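5-carboxymethyl-2-hydroxymuconate semialdehyde dehydrogenase (Thermus thermophilus, PDB 2D4E) probably oxidises 5-carboxymethyl-2-hydroxymuconate semialdehyde to the corresponding carboxylic acid, with NAD as the electron acceptor. Local coordinates at residues I10-I15 against H336-E341; A114-R119 against N301-T306; I332-P337 against T342-L347; E375-S380 against E384-G389. All blocks are in the same frame, centred on the assembly; numbering follows the deposited sequence.

Contact 1 of 4, residues I10-I15 against H336-E341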
# COMPACT_ATOMS: atom_id res chain seq x y z
N ILE C 10 -4.83 -42.33 -10.84
CA ILE C 10 -4.46 -42.54 -12.24
C ILE C 10 -4.47 -44.04 -12.58
O ILE C 10 -3.91 -44.86 -11.85
CB ILE C 10 -3.05 -41.96 -12.52
CG1 ILE C 10 -3.02 -40.47 -12.15
CG2 ILE C 10 -2.70 -42.13 -13.99
CD1 ILE C 10 -1.65 -39.84 -12.22
N SER C 11 -5.12 -44.39 -13.69
CA SER C 11 -5.22 -45.79 -14.09
C SER C 11 -3.86 -46.32 -14.53
O SER C 11 -3.06 -45.59 -15.11
CB SER C 11 -6.22 -45.95 -15.24
OG SER C 11 -5.69 -45.42 -16.44
N TRP C 12 -3.61 -47.59 -14.26
CA TRP C 12 -2.33 -48.17 -14.65
C TRP C 12 -2.18 -48.12 -16.17
O TRP C 12 -1.07 -48.00 -16.69
CB TRP C 12 -2.21 -49.61 -14.15
CG TRP C 12 -0.78 -50.07 -14.11
CD1 TRP C 12 -0.10 -50.74 -15.09
CD2 TRP C 12 0.18 -49.77 -13.09
NE1 TRP C 12 1.22 -50.87 -14.74
CE2 TRP C 12 1.43 -50.28 -13.52
CE3 TRP C 12 0.12 -49.11 -11.85
CZ2 TRP C 12 2.60 -50.16 -12.76
CZ3 TRP C 12 1.28 -48.98 -11.09
CH2 TRP C 12 2.51 -49.50 -11.55
N GLU C 13 -3.30 -48.19 -16.89
CA GLU C 13 -3.28 -48.15 -18.35
C GLU C 13 -2.67 -46.83 -18.83
O GLU C 13 -1.87 -46.81 -19.76
CB GLU C 13 -4.70 -48.29 -18.92
CG GLU C 13 -5.30 -49.69 -18.80
CD GLU C 13 -5.50 -50.14 -17.36
OE1 GLU C 13 -6.15 -49.40 -16.58
OE2 GLU C 13 -5.02 -51.25 -17.01
N THR C 14 -3.06 -45.73 -18.18
CA THR C 14 -2.54 -44.41 -18.51
C THR C 14 -1.04 -44.37 -18.29
O THR C 14 -0.28 -43.88 -19.13
CB THR C 14 -3.19 -43.32 -17.63
OG1 THR C 14 -4.59 -43.28 -17.89
CG2 THR C 14 -2.57 -41.96 -17.91
N ILE C 15 -0.60 -44.90 -17.15
CA ILE C 15 0.82 -44.93 -16.81
C ILE C 15 1.65 -45.58 -17.91
O ILE C 15 2.67 -45.04 -18.33
CB ILE C 15 1.05 -45.70 -15.48
CG1 ILE C 15 0.50 -44.88 -14.32
CG2 ILE C 15 2.53 -46.00 -15.28
CD1 ILE C 15 0.55 -45.60 -12.99
N HIS C 336 9.61 -47.99 -5.22
CA HIS C 336 9.32 -47.43 -6.53
C HIS C 336 8.34 -46.26 -6.48
O HIS C 336 7.37 -46.26 -5.72
CB HIS C 336 8.79 -48.54 -7.44
CG HIS C 336 8.77 -48.17 -8.89
ND1 HIS C 336 7.90 -47.24 -9.41
CD2 HIS C 336 9.54 -48.58 -9.93
CE1 HIS C 336 8.13 -47.09 -10.70
NE2 HIS C 336 9.13 -47.89 -11.04
N PRO C 337 8.58 -45.23 -7.32
CA PRO C 337 7.72 -44.05 -7.38
C PRO C 337 6.25 -44.36 -7.68
O PRO C 337 5.36 -43.66 -7.21
CB PRO C 337 8.36 -43.21 -8.49
CG PRO C 337 9.80 -43.58 -8.41
CD PRO C 337 9.73 -45.09 -8.22
N LEU C 338 6.01 -45.41 -8.46
CA LEU C 338 4.65 -45.80 -8.82
C LEU C 338 3.96 -46.71 -7.81
O LEU C 338 2.81 -47.11 -8.01
CB LEU C 338 4.66 -46.47 -10.20
CG LEU C 338 5.15 -45.57 -11.34
CD1 LEU C 338 5.28 -46.37 -12.64
CD2 LEU C 338 4.18 -44.42 -11.53
N ASP C 339 4.65 -47.03 -6.72
CA ASP C 339 4.09 -47.88 -5.67
C ASP C 339 3.44 -46.99 -4.60
O ASP C 339 4.12 -46.23 -3.91
CB ASP C 339 5.20 -48.73 -5.04
CG ASP C 339 4.70 -49.62 -3.90
OD1 ASP C 339 5.51 -50.42 -3.40
OD2 ASP C 339 3.53 -49.50 -3.49
N PRO C 340 2.10 -47.07 -4.45
CA PRO C 340 1.42 -46.24 -3.44
C PRO C 340 1.94 -46.36 -2.01
O PRO C 340 1.67 -45.49 -1.18
CB PRO C 340 -0.05 -46.65 -3.58
CG PRO C 340 0.01 -48.02 -4.21
CD PRO C 340 1.13 -47.88 -5.20
N GLU C 341 2.71 -47.41 -1.72
CA GLU C 341 3.25 -47.61 -0.38
C GLU C 341 4.57 -46.87 -0.15
O GLU C 341 5.01 -46.70 0.98
CB GLU C 341 3.46 -49.10 -0.11
CG GLU C 341 2.18 -49.89 -0.01
CD GLU C 341 1.30 -49.40 1.12
OE1 GLU C 341 1.70 -49.57 2.29
OE2 GLU C 341 0.22 -48.84 0.83

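Contact 2 of 4, residues A114-R119 against N301-T306. With NAD (nicotinamide-adenine-dinucleotide), chain K.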
# COMPACT_ATOMS: atom_id res chain seq x y z
N ALA C 114 11.57 -37.69 -13.12
CA ALA C 114 12.28 -37.16 -11.96
C ALA C 114 12.30 -37.99 -10.67
O ALA C 114 12.89 -37.57 -9.68
CB ALA C 114 11.78 -35.75 -11.66
N GLY C 115 11.62 -39.13 -10.68
CA GLY C 115 11.64 -40.01 -9.51
C GLY C 115 10.84 -39.73 -8.24
O GLY C 115 11.03 -40.45 -7.25
N GLN C 116 9.97 -38.73 -8.23
CA GLN C 116 9.18 -38.46 -7.03
C GLN C 116 7.96 -39.39 -7.02
O GLN C 116 7.50 -39.83 -8.07
CB GLN C 116 8.72 -37.00 -6.99
CG GLN C 116 9.83 -35.96 -6.86
CD GLN C 116 10.68 -36.12 -5.61
OE1 GLN C 116 10.18 -36.51 -4.55
NE2 GLN C 116 11.97 -35.80 -5.72
N VAL C 117 7.44 -39.68 -5.83
CA VAL C 117 6.27 -40.56 -5.74
C VAL C 117 5.09 -39.93 -6.48
O VAL C 117 4.82 -38.74 -6.34
CB VAL C 117 5.88 -40.83 -4.27
CG1 VAL C 117 7.02 -41.54 -3.56
CG2 VAL C 117 5.57 -39.53 -3.57
N LEU C 118 4.40 -40.74 -7.27
CA LEU C 118 3.29 -40.27 -8.09
C LEU C 118 2.27 -39.35 -7.42
O LEU C 118 1.95 -38.30 -7.96
CB LEU C 118 2.57 -41.46 -8.74
CG LEU C 118 1.57 -41.10 -9.86
CD1 LEU C 118 2.27 -40.27 -10.94
CD2 LEU C 118 0.99 -42.38 -10.46
N ARG C 119 1.77 -39.73 -6.25
CA ARG C 119 0.78 -38.88 -5.58
C ARG C 119 1.31 -37.47 -5.28
O ARG C 119 0.58 -36.49 -5.39
CB ARG C 119 0.27 -39.54 -4.29
CG ARG C 119 1.32 -39.72 -3.20
CD ARG C 119 0.70 -40.38 -1.97
NE ARG C 119 1.68 -40.57 -0.90
CZ ARG C 119 2.65 -41.49 -0.93
NH1 ARG C 119 2.77 -42.31 -1.96
NH2 ARG C 119 3.50 -41.58 0.09
N ASN C 301 11.97 -37.00 -1.45
CA ASN C 301 13.24 -37.71 -1.53
C ASN C 301 14.42 -36.86 -1.09
O ASN C 301 15.53 -37.06 -1.56
CB ASN C 301 13.51 -38.21 -2.97
CG ASN C 301 12.39 -39.07 -3.52
OD1 ASN C 301 11.55 -39.58 -2.77
ND2 ASN C 301 12.37 -39.24 -4.84
N GLY C 302 14.17 -35.91 -0.19
CA GLY C 302 15.25 -35.06 0.29
C GLY C 302 15.75 -34.05 -0.74
O GLY C 302 16.67 -33.28 -0.47
N GLU C 303 15.13 -34.04 -1.92
CA GLU C 303 15.54 -33.12 -2.98
C GLU C 303 14.64 -31.88 -3.03
O GLU C 303 14.08 -31.52 -4.07
CB GLU C 303 15.53 -33.87 -4.31
CG GLU C 303 16.40 -35.12 -4.26
CD GLU C 303 16.21 -36.04 -5.46
OE1 GLU C 303 15.05 -36.36 -5.80
OE2 GLU C 303 17.23 -36.44 -6.06
N ARG C 304 14.52 -31.22 -1.88
CA ARG C 304 13.70 -30.02 -1.73
C ARG C 304 14.61 -28.89 -1.26
O ARG C 304 15.37 -29.05 -0.30
CB ARG C 304 12.59 -30.28 -0.72
CG ARG C 304 11.65 -29.11 -0.51
CD ARG C 304 10.24 -29.45 -0.94
NE ARG C 304 9.57 -30.38 -0.04
CZ ARG C 304 8.38 -30.92 -0.29
NH1 ARG C 304 7.74 -30.62 -1.41
NH2 ARG C 304 7.83 -31.77 0.57
N CYS C 305 14.54 -27.75 -1.93
CA CYS C 305 15.38 -26.61 -1.58
C CYS C 305 15.15 -26.08 -0.18
O CYS C 305 16.08 -25.61 0.47
CB CYS C 305 15.16 -25.47 -2.57
SG CYS C 305 13.49 -24.76 -2.58
N THR C 306 13.91 -26.16 0.29
CA THR C 306 13.54 -25.67 1.61
C THR C 306 13.64 -26.75 2.69
O THR C 306 13.15 -26.57 3.81
CB THR C 306 12.09 -25.16 1.60
OG1 THR C 306 11.23 -26.21 1.16
CG2 THR C 306 11.95 -23.96 0.66
PA NAD K . 21.66 -26.37 -11.58
O1A NAD K . 22.86 -26.94 -12.17
O2A NAD K . 21.86 -24.99 -11.11
O5B NAD K . 20.39 -26.32 -12.60
C5B NAD K . 19.46 -25.20 -12.73
C4B NAD K . 19.42 -24.80 -14.19
O4B NAD K . 20.71 -24.18 -14.43
C3B NAD K . 19.36 -25.98 -15.20
O3B NAD K . 18.26 -25.82 -16.11
C2B NAD K . 20.75 -25.93 -15.86
O2B NAD K . 20.75 -26.39 -17.23
C1B NAD K . 21.10 -24.46 -15.72
N9A NAD K . 22.52 -24.21 -15.82
C8A NAD K . 23.58 -24.94 -15.30
N7A NAD K . 24.79 -24.42 -15.59
C5A NAD K . 24.47 -23.29 -16.34
C6A NAD K . 25.30 -22.28 -16.97
N6A NAD K . 26.63 -22.29 -16.91
N1A NAD K . 24.63 -21.27 -17.65
C2A NAD K . 23.24 -21.26 -17.70
N3A NAD K . 22.41 -22.14 -17.17
C4A NAD K . 23.07 -23.14 -16.49
O3 NAD K . 21.22 -27.30 -10.46
PN NAD K . 20.00 -28.24 -10.08
O1N NAD K . 20.58 -29.56 -9.80
O2N NAD K . 18.99 -28.18 -11.15
O5D NAD K . 19.72 -27.47 -8.76
C5D NAD K . 19.06 -27.94 -7.61
C4D NAD K . 19.27 -26.70 -6.81
O4D NAD K . 18.21 -25.74 -7.02
C3D NAD K . 19.48 -26.87 -5.31
O3D NAD K . 20.64 -26.16 -4.83
C2D NAD K . 18.16 -26.36 -4.76
O2D NAD K . 18.31 -25.89 -3.40
C1D NAD K . 17.81 -25.28 -5.76
N1N NAD K . 16.38 -24.93 -5.77
C2N NAD K . 16.13 -23.70 -5.18
C3N NAD K . 14.80 -23.30 -5.13
C7N NAD K . 14.38 -21.99 -4.49
O7N NAD K . 13.20 -21.69 -4.49
N7N NAD K . 15.31 -21.18 -3.94
C4N NAD K . 13.72 -24.14 -5.68
C5N NAD K . 14.14 -25.38 -6.25
C6N NAD K . 15.43 -25.83 -6.33
O HOH W 1 8.88 -38.39 -3.46

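Contact 3 of 4, residues I332-P337 against T342-L347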
# COMPACT_ATOMS: atom_id res chain seq x y z
N ILE C 332 10.85 -45.27 7.51
CA ILE C 332 10.47 -44.75 6.20
C ILE C 332 10.51 -45.84 5.12
O ILE C 332 11.54 -46.50 4.94
CB ILE C 332 11.39 -43.58 5.78
CG1 ILE C 332 11.17 -42.39 6.72
CG2 ILE C 332 11.11 -43.18 4.34
CD1 ILE C 332 12.12 -41.24 6.50
N ARG C 333 9.40 -46.02 4.40
CA ARG C 333 9.33 -47.02 3.34
C ARG C 333 9.97 -46.52 2.05
O ARG C 333 9.54 -45.51 1.47
CB ARG C 333 7.86 -47.41 3.07
CG ARG C 333 7.17 -48.11 4.25
CD ARG C 333 5.77 -48.60 3.88
NE ARG C 333 4.86 -47.49 3.57
CZ ARG C 333 4.26 -46.74 4.49
NH1 ARG C 333 4.45 -46.97 5.78
NH2 ARG C 333 3.45 -45.75 4.11
N VAL C 334 11.01 -47.23 1.60
CA VAL C 334 11.74 -46.88 0.39
C VAL C 334 11.30 -47.81 -0.73
O VAL C 334 11.28 -49.03 -0.56
CB VAL C 334 13.27 -47.01 0.61
CG1 VAL C 334 14.03 -46.63 -0.65
CG2 VAL C 334 13.70 -46.13 1.79
N GLY C 335 10.93 -47.24 -1.87
CA GLY C 335 10.49 -48.07 -2.98
C GLY C 335 10.24 -47.31 -4.27
O GLY C 335 10.60 -46.14 -4.40
N HIS C 336 9.61 -47.99 -5.22
CA HIS C 336 9.32 -47.43 -6.53
C HIS C 336 8.34 -46.26 -6.48
O HIS C 336 7.37 -46.26 -5.72
CB HIS C 336 8.79 -48.54 -7.44
CG HIS C 336 8.77 -48.17 -8.89
ND1 HIS C 336 7.90 -47.24 -9.41
CD2 HIS C 336 9.54 -48.58 -9.93
CE1 HIS C 336 8.13 -47.09 -10.70
NE2 HIS C 336 9.13 -47.89 -11.04
N PRO C 337 8.58 -45.23 -7.32
CA PRO C 337 7.72 -44.05 -7.38
C PRO C 337 6.25 -44.36 -7.68
O PRO C 337 5.36 -43.66 -7.21
CB PRO C 337 8.36 -43.21 -8.49
CG PRO C 337 9.80 -43.58 -8.41
CD PRO C 337 9.73 -45.09 -8.22
N THR C 342 5.21 -46.45 -1.24
CA THR C 342 6.50 -45.76 -1.18
C THR C 342 6.42 -44.38 -0.53
O THR C 342 5.49 -43.62 -0.78
CB THR C 342 7.09 -45.59 -2.59
OG1 THR C 342 7.25 -46.88 -3.20
CG2 THR C 342 8.44 -44.87 -2.52
N GLU C 343 7.42 -44.06 0.29
CA GLU C 343 7.48 -42.74 0.93
C GLU C 343 8.70 -42.02 0.39
O GLU C 343 8.68 -40.81 0.18
CB GLU C 343 7.57 -42.88 2.46
CG GLU C 343 6.31 -43.47 3.09
CD GLU C 343 6.42 -43.59 4.60
OE1 GLU C 343 5.72 -42.85 5.31
OE2 GLU C 343 7.22 -44.43 5.06
N VAL C 344 9.78 -42.77 0.17
CA VAL C 344 11.01 -42.22 -0.37
C VAL C 344 11.41 -43.00 -1.62
O VAL C 344 11.57 -44.22 -1.58
CB VAL C 344 12.17 -42.26 0.66
CG1 VAL C 344 13.51 -42.06 -0.04
CG2 VAL C 344 11.97 -41.17 1.70
N GLY C 345 11.54 -42.28 -2.72
CA GLY C 345 11.92 -42.89 -3.98
C GLY C 345 13.40 -42.72 -4.27
O GLY C 345 14.17 -42.39 -3.36
N PRO C 346 13.83 -42.93 -5.52
CA PRO C 346 15.23 -42.80 -5.92
C PRO C 346 15.63 -41.37 -6.27
O PRO C 346 14.78 -40.53 -6.59
CB PRO C 346 15.30 -43.70 -7.14
CG PRO C 346 13.99 -43.41 -7.81
CD PRO C 346 13.00 -43.40 -6.65
N LEU C 347 16.93 -41.10 -6.19
CA LEU C 347 17.45 -39.79 -6.52
C LEU C 347 17.45 -39.65 -8.03
O LEU C 347 17.39 -40.65 -8.76
CB LEU C 347 18.86 -39.61 -5.94
CG LEU C 347 18.91 -39.78 -4.42
CD1 LEU C 347 20.28 -39.42 -3.90
CD2 LEU C 347 17.85 -38.87 -3.78

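Contact 4 of 4, residues E375-S380 against E384-G389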
# COMPACT_ATOMS: atom_id res chain seq x y z
N GLU C 375 24.04 -45.13 3.09
CA GLU C 375 24.43 -45.99 1.97
C GLU C 375 23.21 -46.29 1.10
O GLU C 375 22.08 -46.01 1.49
CB GLU C 375 25.03 -47.30 2.50
CG GLU C 375 24.03 -48.17 3.24
CD GLU C 375 24.67 -49.42 3.84
OE1 GLU C 375 25.49 -50.07 3.16
OE2 GLU C 375 24.34 -49.75 5.00
N ARG C 376 23.45 -46.88 -0.07
CA ARG C 376 22.38 -47.23 -0.98
C ARG C 376 21.35 -48.14 -0.32
O ARG C 376 21.67 -48.91 0.58
CB ARG C 376 22.92 -48.00 -2.18
CG ARG C 376 23.58 -47.18 -3.26
CD ARG C 376 24.19 -48.14 -4.26
NE ARG C 376 24.69 -47.47 -5.45
CZ ARG C 376 23.97 -47.24 -6.54
NH1 ARG C 376 22.70 -47.62 -6.60
NH2 ARG C 376 24.53 -46.63 -7.58
N ALA C 377 20.11 -48.03 -0.79
CA ALA C 377 19.05 -48.89 -0.29
C ALA C 377 19.15 -50.12 -1.19
O ALA C 377 19.11 -49.99 -2.41
CB ALA C 377 17.70 -48.21 -0.48
N LYS C 378 19.31 -51.29 -0.59
CA LYS C 378 19.45 -52.52 -1.37
C LYS C 378 18.10 -53.12 -1.74
O LYS C 378 17.88 -53.55 -2.87
CB LYS C 378 20.23 -53.57 -0.57
CG LYS C 378 21.64 -53.18 -0.15
CD LYS C 378 22.22 -54.26 0.77
CE LYS C 378 23.66 -53.96 1.18
NZ LYS C 378 24.61 -54.04 0.02
N THR C 379 17.21 -53.14 -0.75
CA THR C 379 15.89 -53.73 -0.91
C THR C 379 14.76 -52.75 -0.61
O THR C 379 14.85 -51.95 0.32
CB THR C 379 15.74 -54.92 0.05
OG1 THR C 379 16.93 -55.72 -0.00
CG2 THR C 379 14.55 -55.77 -0.33
N SER C 380 13.68 -52.84 -1.39
CA SER C 380 12.54 -51.96 -1.19
C SER C 380 11.74 -52.48 -0.01
O SER C 380 12.01 -53.57 0.51
CB SER C 380 11.64 -51.93 -2.42
OG SER C 380 10.83 -53.09 -2.48
N GLU C 384 11.81 -55.88 -2.93
CA GLU C 384 12.30 -55.82 -4.31
C GLU C 384 13.76 -55.38 -4.33
O GLU C 384 14.22 -54.69 -3.43
CB GLU C 384 11.49 -54.82 -5.13
CG GLU C 384 10.00 -55.09 -5.21
CD GLU C 384 9.22 -53.85 -5.59
OE1 GLU C 384 9.19 -52.90 -4.78
OE2 GLU C 384 8.64 -53.81 -6.69
N ASP C 385 14.48 -55.78 -5.37
CA ASP C 385 15.88 -55.40 -5.53
C ASP C 385 15.90 -53.99 -6.13
O ASP C 385 15.30 -53.75 -7.18
CB ASP C 385 16.60 -56.41 -6.44
CG ASP C 385 17.93 -55.90 -6.94
OD1 ASP C 385 18.70 -55.31 -6.14
OD2 ASP C 385 18.23 -56.10 -8.14
N LEU C 386 16.58 -53.07 -5.46
CA LEU C 386 16.64 -51.68 -5.92
C LEU C 386 18.00 -51.25 -6.46
O LEU C 386 18.21 -50.06 -6.74
CB LEU C 386 16.27 -50.73 -4.77
CG LEU C 386 14.93 -50.93 -4.06
CD1 LEU C 386 14.88 -50.00 -2.86
CD2 LEU C 386 13.77 -50.67 -5.02
N SER C 387 18.92 -52.19 -6.61
CA SER C 387 20.26 -51.88 -7.09
C SER C 387 20.32 -51.20 -8.46
O SER C 387 21.31 -50.55 -8.79
CB SER C 387 21.11 -53.16 -7.14
OG SER C 387 20.60 -54.06 -8.11
N ARG C 388 19.26 -51.33 -9.25
CA ARG C 388 19.24 -50.71 -10.58
C ARG C 388 18.86 -49.23 -10.55
O ARG C 388 19.12 -48.51 -11.52
CB ARG C 388 18.27 -51.46 -11.50
CG ARG C 388 18.54 -52.95 -11.63
CD ARG C 388 20.00 -53.23 -11.93
NE ARG C 388 20.44 -52.65 -13.19
CZ ARG C 388 21.70 -52.71 -13.64
NH1 ARG C 388 22.63 -53.32 -12.92
NH2 ARG C 388 22.01 -52.15 -14.80
N GLY C 389 18.27 -48.79 -9.45
CA GLY C 389 17.88 -47.39 -9.34
C GLY C 389 18.83 -46.60 -8.46
O GLY C 389 19.77 -47.16 -7.90
O HOH W 2 20.15 -48.38 -5.30

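Contact 1 of 4, residues I10-I15 against H336-E341
With its CG opposite its own backbone N (chi1 -160°), Trp12 carries the indole out from the start of helix 12-24 to Leu338. Leu338, whose CG lies opposite its carbonyl carbon (chi1 -62°), sends both methyls toward Ile15. The indole meets the loop by its rim: Trp12 CZ3 is 3.9 Å from Leu338 O, which sits at the ring edge and in its plane, and the adjacent Trp12 CH2 is 4.0 Å from Leu338 CB. Ile15 and Leu338 lie alongside each other, pointing in opposite senses, with Ile15 CG2 3.8 Å from Leu338 CD1 and Ile15 CD1 4.1 Å from Leu338 CD2. Ile15 CD1 also lies over one face of the Trp12 ring, offset toward the rim. The contact sets the N-terminal helix, with Ser11 at its N-cap position, against a type I beta turn from His336 to Asp339 in the loop between helices 315-331 and 350-365. Inside the turn, Leu338 N donates to His336 ND1 at 2.8 Å, nearly in the imidazole plane. Asp339 forms an Asx turn, its OD2 taking Glu341 N from above the carboxylate plane at 2.9 Å, while OD1 salt-bridges Arg382. Leu118 of helix 118-136 packs on both Ile15 and Leu338.

Contact 2 of 4, residues A114-R119 against N301-T306
The loop in which Asn301 and Glu303 meet Gly115 and Gln116 leads to Cys305 of the NAD pocket, whose SG lies 3.2 Å from C4N of the nicotinamide, consistent with the place of the nucleophilic cysteine in aldehyde dehydrogenases. Asn301 ND2 donates to Gly115 O at 3.0 Å, and the bond is bent (139° at the hydrogen). It leaves in the amide plane of Asn301 but arrives above the carbonyl plane of Gly115. The acceptor belongs to the turn between helices 103-114 and 118-136, where Gly115 takes up positive phi. Here the amides of Gln116 and Asn301 overlap alongside each other, their planes 31° apart, Gln116 OE1 lying 3.5 Å from Asn301 CG. Val117 N donates to a water 3.1 Å away; the same water lies near Asn301 OD1 and Gln116 OE1. Asn301 OD1 further accepts from Gly345 N, so a leucine in place of Asn301 would probably leave both that N-H and Gly115 O without their mates and weaken the tie between turn and loop. Gln116, bent at its second torsion (chi2 -60°), brings NE2 to 3.1 Å from Glu303 OE1, and NE2 also makes a weak bond to Phe300 O. Glu303 OE2 is held by Ile348 N.

Contact 3 of 4, residues I332-P337 against T342-L347
The guanidinium of Arg333 and the carboxylate of Glu343 lie face to face, their planes only 4° apart, with Glu343 OE2 over the centre of the guanidinium. The resulting salt bridge, Arg333 NH1 to Glu343 OE2 at 3.8 Å, is long and rests on charge alone, for no guanidinium N-H points at the oxygen; Arg333 NE is bonded instead to Glu341 O. Glu343 OE2 spends its anti lone pair on Arg333 N, at 2.8 Å and almost straight (176°). Its other oxygen, OE1, accepts from Gly514 N of a second subunit. With an alanine at Glu343, Arg333 N and that Gly514 N-H would probably lose their acceptor and the guanidinium its counter-charge. The two segments run side by side within the loop between helices 315-331 and 350-365, joined by a single bridge, Val334 with Val344, bonded as in a parallel pair: Val344 N to Arg333 O at 3.0 Å and Gly335 N to Val344 O at 3.1 Å. Arg333 O also takes Glu343 N, from the opposite face of its carbonyl plane. Thr342 OG1 donates to His336 O at 2.6 Å. Ile332 CG2 and Val344 CG2 are tight at 3.4 Å, and Pro337 CG meets Pro346 CD at 3.7 Å.

Contact 4 of 4, residues E375-S380 against E384-G389
Two backbone bonds flank the pair Thr379 and Asp385: Leu386 N donates to Lys378 O at 2.9 Å, and Ser380 N to Glu384 O at 2.8 Å. A CA-H...O contact from Thr379 to the same Glu384 O adds to them. Side-chain bonds gather at Ser380. Its OG stands between the backbone N and the carbonyl carbon (chi1 78°), where it accepts from Glu384 N at 3.0 Å and donates to the anti lone pair of Glu384 OE1 at 2.8 Å. The hydroxyl is thereby fixed in rotation, and Glu384 OE2 is taken by Tyr3 OH. At the other end, Arg376 reaches across with an extended chain; its NH1 makes a weak bond to Gly389 O at 3.2 Å (135° at the hydrogen) and donates to a water at the guanidinium edge, in its plane. Asp385 OD1 closes an Asx turn by accepting Ser387 N from above its carboxylate plane, and takes Ser387 OG as well, leading into the type I turn Leu386-Gly389. Apolar packing falls to Leu386, whose methyls fork over the facing segment 375-380: CD2 meets Ser380 CB at 3.6 Å, and CD1 lies 4.1 Å from Ala377 CB, with Tyr391 packed alongside both Leu386 and Ala377. This is a hairpin-like antiparallel pairing held by a single bridge, with Thr379 and Asp385 its non-hydrogen-bonded pair, in the connection between strands 369-372 and 395-398.

How the contacts relate
From the N terminus, segment 10-15 opens a loop of more than 300 residues that contact 1 closes at 336-341. Contact 2, which joins 114-119 to 301-306, nests inside it. Contact 3 starts at 332-337 before that large loop is closed, shares His336 and Pro337 with contact 1, and closes its own small loop at 342-347. Contact 4 follows in series. Leu118 N bonded to Pro337 O links contacts 1 and 2, while Arg119 NH2 on Thr342 O links contacts 2 and 3. Val334 packs on Ala377 and Leu386, joining contacts 3 and 4. Together they tie the N-terminal helix, the 114-119 turn and the loop leading to Cys305 to the peripheral loops beyond helix 315-331.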